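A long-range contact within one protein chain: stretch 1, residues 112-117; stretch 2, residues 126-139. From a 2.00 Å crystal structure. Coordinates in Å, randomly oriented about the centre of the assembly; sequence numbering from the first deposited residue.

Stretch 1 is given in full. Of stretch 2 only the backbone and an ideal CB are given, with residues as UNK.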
# COMPACT_ATOMS: atom_id res chain seq x y z
N TYR A 112 -13.14 -8.21 4.52
CA TYR A 112 -12.20 -7.10 4.48
C TYR A 112 -12.24 -6.33 3.17
O TYR A 112 -12.75 -6.82 2.15
CB TYR A 112 -10.79 -7.62 4.72
CG TYR A 112 -10.27 -8.47 3.59
CD1 TYR A 112 -10.67 -9.80 3.44
CD2 TYR A 112 -9.38 -7.95 2.66
CE1 TYR A 112 -10.20 -10.58 2.40
CE2 TYR A 112 -8.90 -8.72 1.61
CZ TYR A 112 -9.31 -10.04 1.48
OH TYR A 112 -8.83 -10.80 0.44
N LEU A 113 -11.68 -5.13 3.21
CA LEU A 113 -11.32 -4.39 2.00
C LEU A 113 -9.83 -4.13 2.09
O LEU A 113 -9.30 -3.87 3.17
CB LEU A 113 -12.08 -3.07 1.90
CG LEU A 113 -13.56 -3.15 1.54
CD1 LEU A 113 -14.38 -3.44 2.78
CD2 LEU A 113 -14.01 -1.85 0.90
N LEU A 114 -9.15 -4.23 0.96
CA LEU A 114 -7.73 -3.91 0.88
C LEU A 114 -7.57 -2.48 0.38
O LEU A 114 -8.21 -2.09 -0.60
CB LEU A 114 -7.04 -4.86 -0.09
CG LEU A 114 -6.42 -6.10 0.53
CD1 LEU A 114 -6.10 -7.16 -0.52
CD2 LEU A 114 -5.18 -5.69 1.32
N CYS A 115 -6.72 -1.71 1.04
CA CYS A 115 -6.40 -0.36 0.61
C CYS A 115 -4.89 -0.29 0.50
O CYS A 115 -4.18 -0.48 1.49
CB CYS A 115 -6.91 0.68 1.62
SG CYS A 115 -6.53 2.43 1.19
N VAL A 116 -4.38 -0.05 -0.70
CA VAL A 116 -2.94 -0.09 -0.90
C VAL A 116 -2.44 1.10 -1.68
O VAL A 116 -3.20 1.73 -2.45
CB VAL A 116 -2.51 -1.39 -1.62
CG1 VAL A 116 -3.20 -2.60 -1.02
CG2 VAL A 116 -2.83 -1.30 -3.14
N HIS A 117 -1.16 1.40 -1.49
CA HIS A 117 -0.46 2.37 -2.31
C HIS A 117 0.61 1.66 -3.12
O HIS A 117 1.29 0.77 -2.61
CB HIS A 117 0.18 3.45 -1.43
CG HIS A 117 0.93 4.49 -2.20
ND1 HIS A 117 2.26 4.77 -1.99
CD2 HIS A 117 0.52 5.33 -3.19
CE1 HIS A 117 2.65 5.73 -2.80
NE2 HIS A 117 1.61 6.09 -3.55
N UNK A 126 -2.81 -11.05 -5.11
CA UNK A 126 -2.69 -12.46 -4.70
C UNK A 126 -3.55 -12.74 -3.48
O UNK A 126 -4.20 -13.77 -3.40
CB UNK A 126 -1.23 -12.82 -4.40
N UNK A 127 -3.53 -11.82 -2.52
CA UNK A 127 -4.34 -11.94 -1.31
C UNK A 127 -5.83 -12.14 -1.63
O UNK A 127 -6.48 -13.05 -1.11
CB UNK A 127 -4.16 -10.70 -0.44
N UNK A 128 -6.38 -11.29 -2.48
CA UNK A 128 -7.79 -11.38 -2.81
C UNK A 128 -8.11 -12.67 -3.56
O UNK A 128 -9.20 -13.22 -3.44
CB UNK A 128 -8.21 -10.17 -3.64
N UNK A 129 -7.14 -13.16 -4.32
CA UNK A 129 -7.31 -14.40 -5.07
C UNK A 129 -7.16 -15.65 -4.19
O UNK A 129 -7.68 -16.72 -4.53
CB UNK A 129 -6.30 -14.45 -6.21
N UNK A 130 -6.47 -15.53 -3.05
CA UNK A 130 -6.15 -16.72 -2.25
C UNK A 130 -6.81 -16.81 -0.87
O UNK A 130 -6.91 -17.90 -0.31
CB UNK A 130 -4.63 -16.78 -2.06
N UNK A 131 -7.24 -15.67 -0.33
CA UNK A 131 -7.75 -15.62 1.04
C UNK A 131 -9.11 -16.28 1.18
O UNK A 131 -10.01 -16.02 0.38
CB UNK A 131 -7.84 -14.17 1.51
N UNK A 132 -9.29 -17.10 2.21
CA UNK A 132 -10.60 -17.70 2.45
C UNK A 132 -11.55 -16.69 3.09
O UNK A 132 -12.76 -16.89 3.08
CB UNK A 132 -10.47 -18.94 3.34
N UNK A 133 -11.01 -15.62 3.65
CA UNK A 133 -11.85 -14.51 4.11
C UNK A 133 -12.37 -13.75 2.91
O UNK A 133 -11.72 -13.72 1.86
CB UNK A 133 -11.08 -13.58 5.04
N UNK A 134 -13.54 -13.14 3.06
CA UNK A 134 -14.22 -12.51 1.93
C UNK A 134 -13.76 -11.08 1.70
O UNK A 134 -13.88 -10.22 2.58
CB UNK A 134 -15.73 -12.53 2.15
N UNK A 135 -13.27 -10.82 0.49
CA UNK A 135 -12.89 -9.48 0.11
C UNK A 135 -14.10 -8.72 -0.42
O UNK A 135 -14.77 -9.17 -1.35
CB UNK A 135 -11.77 -9.52 -0.93
N UNK A 136 -14.39 -7.56 0.17
CA UNK A 136 -15.52 -6.75 -0.28
C UNK A 136 -15.15 -5.63 -1.26
O UNK A 136 -16.03 -5.00 -1.85
CB UNK A 136 -16.21 -6.14 0.94
N UNK A 137 -13.86 -5.37 -1.42
CA UNK A 137 -13.46 -4.25 -2.25
C UNK A 137 -11.97 -4.02 -2.26
O UNK A 137 -11.25 -4.36 -1.31
CB UNK A 137 -14.17 -2.98 -1.78
N UNK A 138 -11.50 -3.42 -3.34
CA UNK A 138 -10.11 -3.00 -3.46
C UNK A 138 -10.07 -1.49 -3.63
O UNK A 138 -10.81 -0.94 -4.43
CB UNK A 138 -9.42 -3.70 -4.63
N UNK A 139 -9.22 -0.82 -2.85
CA UNK A 139 -9.04 0.62 -2.95
C UNK A 139 -7.57 0.87 -3.29
O UNK A 139 -6.69 0.62 -2.47
CB UNK A 139 -9.45 1.33 -1.66

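Stretch 2 enters as the last turns of a helix, leaves it through a short loop and becomes a strand that runs parallel to stretch 1. Position 126 has helical backbone angles and a CB with nothing of stretch 1 within reach, so the contact sets no preference; it is Gln-126. Position 127 points its CB toward stretch 1, 4.0 Å from Leu-114 CD1 and 4.8 Å from Tyr-112 OH. A medium-sized aliphatic residue would suit this spot, whether leucine, isoleucine, valine or methionine. Ile-127 fills it, placing CG2 3.9 Å from Leu-114 CD1 and 4.3 Å from Tyr-112 CZ.

At position 128 the CB points sideways, 4.2 Å from Tyr-112 OH, and a long flexible chain could still bend over Leu-114. The residue is Met-128, present as selenomethionine, whose CG packs 3.5 Å from Leu-114 CD1. Positions 129 and 130 find no atom of stretch 1 near their CB atoms, and polar residues are as acceptable as any; they are Asn-129 and Gln-130.

Position 131 is the first to leave helical angles, and its CB points toward stretch 1, 3.7 Å from Tyr-112 OH. So little room beside a hydroxyl favours a small residue, and a polar one could also bond to it: serine, or perhaps threonine or alanine. Ser-131, with chi1 in the p well, brings OG to 2.7 Å from Tyr-112 OH. Either hydroxyl could donate this hydrogen bond, which lies at the edge of the tyrosine ring.

Position 132 points away and is free of constraint; it is Ser-132. Position 133 starts toward the tyrosine, its CB 4.1 Å from Tyr-112 CE1, but a long chain can turn off from there. Lys-133 does so, and its amine is bonded elsewhere in the structure.

The strand begins at position 134, where the CB points away and many residues would do. Ala-134 contributes its backbone: Tyr-112 N donates to Ala-134 O at 2.9 Å. Position 135 lies against the tyrosine, with its CB a tight 3.5 Å from Tyr-112 CZ, so a slim side chain is favoured. Cys-135 sets its CA over one face of the ring, 3.9 Å from the centroid, in a CH-pi contact, and its SG lies obliquely at 4.4 Å from the same point.

Position 136 points sideways near Leu-113 CD1, which suits an aliphatic residue. Leu-136 CB lies 3.8 Å from that CD1, while its N donates to Tyr-112 O at 2.7 Å. At position 137 an ideal CB would stand 2.9 Å from Leu-113 CD2, a clash, which argues for glycine. Gly-137 O accepts from Leu-114 N at 3.1 Å.

Position 138 shares a sheet face with Leu-114, and a large apolar chain could reach along it. Phe-138 extends to Val-116, CZ to CG2 at 3.6 Å. Position 139 has its CB 4.2 Å from Cys-115 CA, suiting a beta-branched aliphatic. Ile-139 CB packs 4.1 Å from Cys-115 CB, and its backbone bonds Leu-114 O and Val-116 N.

Stretch 2, residues 126-139: QIMNQSSKACLGFI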
# COMPACT_ATOMS: atom_id res chain seq x y z
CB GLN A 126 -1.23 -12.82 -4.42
CG GLN A 126 -0.29 -12.42 -5.54
CD GLN A 126 -0.58 -13.16 -6.83
OE1 GLN A 126 -1.22 -14.21 -6.82
NE2 GLN A 126 -0.10 -12.62 -7.95
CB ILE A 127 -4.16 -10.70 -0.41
CG1 ILE A 127 -2.70 -10.60 0.06
CG2 ILE A 127 -5.12 -10.73 0.78
CD1 ILE A 127 -2.33 -9.25 0.63
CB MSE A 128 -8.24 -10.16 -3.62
CG MSE A 128 -8.06 -8.84 -2.87
SE MSE A 128 -8.75 -7.28 -3.88
CE MSE A 128 -7.28 -7.07 -5.16
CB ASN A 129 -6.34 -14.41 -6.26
CG ASN A 129 -6.44 -15.67 -7.10
OD1 ASN A 129 -7.44 -15.90 -7.78
ND2 ASN A 129 -5.38 -16.47 -7.09
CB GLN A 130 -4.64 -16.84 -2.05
CG GLN A 130 -3.81 -16.90 -3.31
CD GLN A 130 -2.33 -16.97 -3.00
OE1 GLN A 130 -1.92 -17.58 -2.00
NE2 GLN A 130 -1.51 -16.34 -3.84
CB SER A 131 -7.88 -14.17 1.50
OG SER A 131 -8.85 -13.49 0.71
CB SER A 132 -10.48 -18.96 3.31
OG SER A 132 -9.43 -18.83 4.25
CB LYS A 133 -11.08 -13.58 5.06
CG LYS A 133 -10.85 -14.24 6.43
CD LYS A 133 -10.15 -13.34 7.43
CE LYS A 133 -9.90 -14.12 8.73
NZ LYS A 133 -9.63 -13.25 9.91
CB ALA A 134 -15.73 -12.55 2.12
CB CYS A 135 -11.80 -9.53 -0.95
SG CYS A 135 -11.16 -7.92 -1.39
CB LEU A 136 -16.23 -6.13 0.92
CG LEU A 136 -16.76 -7.13 1.94
CD1 LEU A 136 -17.30 -6.41 3.16
CD2 LEU A 136 -17.82 -8.01 1.32
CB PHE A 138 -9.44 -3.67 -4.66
CG PHE A 138 -8.04 -3.19 -4.92
CD1 PHE A 138 -6.98 -3.62 -4.12
CD2 PHE A 138 -7.78 -2.33 -5.98
CE1 PHE A 138 -5.69 -3.18 -4.35
CE2 PHE A 138 -6.49 -1.88 -6.22
CZ PHE A 138 -5.44 -2.30 -5.41
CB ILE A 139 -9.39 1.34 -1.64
CG1 ILE A 139 -10.75 0.87 -1.09
CG2 ILE A 139 -9.36 2.85 -1.83
CD1 ILE A 139 -11.92 1.14 -2.03
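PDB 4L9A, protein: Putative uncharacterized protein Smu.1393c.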